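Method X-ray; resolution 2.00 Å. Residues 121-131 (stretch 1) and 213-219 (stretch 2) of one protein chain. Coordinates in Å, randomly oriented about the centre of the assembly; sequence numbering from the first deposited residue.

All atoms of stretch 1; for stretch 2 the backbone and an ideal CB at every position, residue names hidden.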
# COMPACT_ATOMS: atom_id res chain seq x y z
N SER A 121 -8.85 -3.83 -0.99
CA SER A 121 -7.88 -2.77 -0.72
C SER A 121 -7.43 -2.11 -2.03
O SER A 121 -7.48 -2.72 -3.10
CB SER A 121 -6.67 -3.30 0.05
OG SER A 121 -5.75 -3.90 -0.79
N GLY A 122 -7.06 -0.84 -1.93
CA GLY A 122 -6.61 -0.11 -3.10
C GLY A 122 -5.33 -0.73 -3.64
O GLY A 122 -5.06 -0.65 -4.84
N VAL A 123 -4.55 -1.34 -2.77
CA VAL A 123 -3.31 -1.98 -3.20
C VAL A 123 -3.62 -3.11 -4.17
O VAL A 123 -3.00 -3.22 -5.23
CB VAL A 123 -2.51 -2.59 -2.02
CG1 VAL A 123 -1.27 -3.30 -2.55
CG2 VAL A 123 -2.10 -1.49 -1.02
N GLN A 124 -4.57 -3.97 -3.79
CA GLN A 124 -4.94 -5.12 -4.62
C GLN A 124 -5.53 -4.66 -5.94
O GLN A 124 -5.19 -5.20 -7.01
CB GLN A 124 -5.95 -6.01 -3.87
CG GLN A 124 -6.77 -6.95 -4.80
CD GLN A 124 -8.16 -7.30 -4.25
OE1 GLN A 124 -9.02 -7.81 -4.98
NE2 GLN A 124 -8.39 -7.03 -2.96
N ALA A 125 -6.42 -3.66 -5.87
CA ALA A 125 -7.04 -3.13 -7.07
C ALA A 125 -5.99 -2.49 -7.99
O ALA A 125 -6.07 -2.63 -9.20
CB ALA A 125 -8.11 -2.10 -6.71
N ALA A 126 -5.01 -1.80 -7.41
CA ALA A 126 -3.95 -1.17 -8.21
C ALA A 126 -3.13 -2.25 -8.91
O ALA A 126 -2.93 -2.17 -10.12
CB ALA A 126 -3.07 -0.33 -7.32
N ARG A 127 -2.66 -3.25 -8.16
CA ARG A 127 -1.89 -4.33 -8.78
C ARG A 127 -2.72 -4.94 -9.89
O ARG A 127 -2.23 -5.17 -11.00
CB ARG A 127 -1.55 -5.42 -7.77
CG ARG A 127 -0.52 -5.02 -6.76
CD ARG A 127 -0.41 -6.13 -5.73
NE ARG A 127 0.68 -5.90 -4.79
CZ ARG A 127 0.90 -6.67 -3.74
NH1 ARG A 127 0.09 -7.70 -3.50
NH2 ARG A 127 1.92 -6.43 -2.94
N GLY A 128 -4.00 -5.17 -9.59
CA GLY A 128 -4.87 -5.77 -10.59
C GLY A 128 -5.04 -4.94 -11.85
O GLY A 128 -5.07 -5.47 -12.97
N ALA A 129 -5.13 -3.62 -11.69
CA ALA A 129 -5.30 -2.75 -12.86
C ALA A 129 -4.12 -2.78 -13.84
O ALA A 129 -4.31 -2.54 -15.02
CB ALA A 129 -5.59 -1.30 -12.42
N THR A 130 -2.90 -3.04 -13.34
CA THR A 130 -1.69 -3.09 -14.19
C THR A 130 -1.72 -4.31 -15.10
O THR A 130 -1.03 -4.35 -16.13
CB THR A 130 -0.38 -3.20 -13.36
OG1 THR A 130 -0.31 -4.50 -12.77
CG2 THR A 130 -0.31 -2.13 -12.23
N MSE A 131 -2.48 -5.30 -14.67
CA MSE A 131 -2.65 -6.58 -15.34
C MSE A 131 -1.39 -7.43 -15.40
O MSE A 131 -1.32 -8.39 -16.17
CB MSE A 131 -3.26 -6.36 -16.71
CG MSE A 131 -4.59 -5.67 -16.62
SE MSE A 131 -5.69 -5.95 -18.17
CE MSE A 131 -4.37 -5.93 -19.60
N UNK A 213 8.54 1.87 -14.63
CA UNK A 213 7.64 1.70 -13.49
C UNK A 213 6.24 2.06 -13.93
O UNK A 213 6.05 2.68 -14.98
CB UNK A 213 8.07 2.55 -12.30
N UNK A 214 5.26 1.66 -13.13
CA UNK A 214 3.87 1.94 -13.46
C UNK A 214 3.30 2.71 -12.27
O UNK A 214 3.50 2.33 -11.12
CB UNK A 214 3.08 0.66 -13.75
N UNK A 215 2.61 3.80 -12.57
CA UNK A 215 1.99 4.65 -11.56
C UNK A 215 0.50 4.33 -11.67
O UNK A 215 -0.09 4.48 -12.74
CB UNK A 215 2.29 6.14 -11.77
N UNK A 216 -0.11 3.88 -10.58
CA UNK A 216 -1.52 3.49 -10.63
C UNK A 216 -2.40 4.12 -9.54
O UNK A 216 -1.97 4.30 -8.42
CB UNK A 216 -1.62 1.97 -10.53
N UNK A 217 -3.63 4.44 -9.91
CA UNK A 217 -4.58 4.97 -8.95
C UNK A 217 -5.80 4.07 -9.09
O UNK A 217 -6.45 4.06 -10.13
CB UNK A 217 -4.90 6.45 -9.19
N UNK A 218 -6.10 3.28 -8.06
CA UNK A 218 -7.27 2.42 -8.14
C UNK A 218 -8.49 3.34 -8.03
O UNK A 218 -8.44 4.34 -7.32
CB UNK A 218 -7.26 1.35 -7.05
N UNK A 219 -9.56 3.01 -8.74
CA UNK A 219 -10.75 3.84 -8.66
C UNK A 219 -12.03 3.06 -8.44
O UNK A 219 -12.02 1.82 -8.34
CB UNK A 219 -10.88 4.67 -9.94

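Stretch 1 is a helix from Gly122 to about Thr130. Its start is capped by Ser121, whose OG accepts a hydrogen bond from Gln124 N at 3.2 Å. Small residues, Gly122, Ala125, Ala126 and Ala129, line the side near stretch 2, with the methyl of Thr130 at the far end. Stretch 2 is extended from 213 to 217 and crosses the helix at 128° between N-to-C directions. The axes approach to 7.9 Å.

Position 213 has extended backbone angles. Its ideal CB has nothing of stretch 1 within 5.5 Å, so stretch 1 sets no preference. The residue is Ser213, and it makes no contact with the helix.

Position 214 points its CB toward the helix, 4.6 Å from Thr130 CG2. That methyl offers an apolar surface. The beta backbone suits a branched residue, and valine, isoleucine or threonine would all be reasonable. It is Val214, chi1 t, and its CG1 lies 4.2 Å from Thr130 CG2.

Position 215 points away. Stretch 1 leaves the choice open. The residue is Leu215, which does not touch the helix.

Position 216 again points toward the helix. Its ideal CB is 4.2 Å from Ala126 CB and 4.6 Å from Thr130 CG2, with Ala129 CB at 5.5 Å. The surroundings are mostly methyl groups, with the carbonyl oxygen of Ala126 also close. A medium apolar side chain fits, and branching at CB suits the strand. The residue is Val216, chi1 t. Its two methyls spread over the helix: CG1 lies 4.0 Å from Ala126 CB and 4.1 Å from Ala129 CB, while CG2 lies 3.5 Å from Thr130 CG2. CG1 also lies 3.8 Å from Ala126 O.

Position 217 points away, so a polar or charged side chain is as acceptable to stretch 1 as an apolar one. The residue is Glu217. Its carboxylate oxygens are hydrogen-bonded elsewhere in the structure.

Position 218 lies just past the strand and points toward the helix. Here the backbones come close: its CA is 4.9 Å from the CA of Ala126. The ideal CB is already 3.6 Å from Ala125 CB, 3.7 Å from Gly122 O and 3.9 Å from Ala126 N. A small residue, alanine, glycine or perhaps serine, is expected. It is Ala218, whose CB packs 3.6 Å from Ala125 CB.

Position 219 has phi/psi of -132/180, a CB would point away, and many residues would suit. It is Gly219.

No hydrogen bond joins the stretches.

Stretch 2, residues 213-219: SVLVEAG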
# COMPACT_ATOMS: atom_id res chain seq x y z
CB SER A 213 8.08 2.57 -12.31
OG SER A 213 8.00 3.96 -12.64
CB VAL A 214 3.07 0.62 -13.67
CG1 VAL A 214 1.75 0.90 -14.37
CG2 VAL A 214 3.91 -0.38 -14.48
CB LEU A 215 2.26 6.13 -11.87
CG LEU A 215 1.68 7.12 -10.84
CD1 LEU A 215 2.46 7.02 -9.53
CD2 LEU A 215 1.77 8.54 -11.39
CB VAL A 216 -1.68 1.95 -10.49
CG1 VAL A 216 -3.11 1.52 -10.90
CG2 VAL A 216 -0.64 1.23 -11.33
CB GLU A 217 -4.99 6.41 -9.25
CG GLU A 217 -6.05 6.91 -8.23
CD GLU A 217 -6.36 8.39 -8.35
OE1 GLU A 217 -6.54 8.86 -9.50
OE2 GLU A 217 -6.43 9.06 -7.29
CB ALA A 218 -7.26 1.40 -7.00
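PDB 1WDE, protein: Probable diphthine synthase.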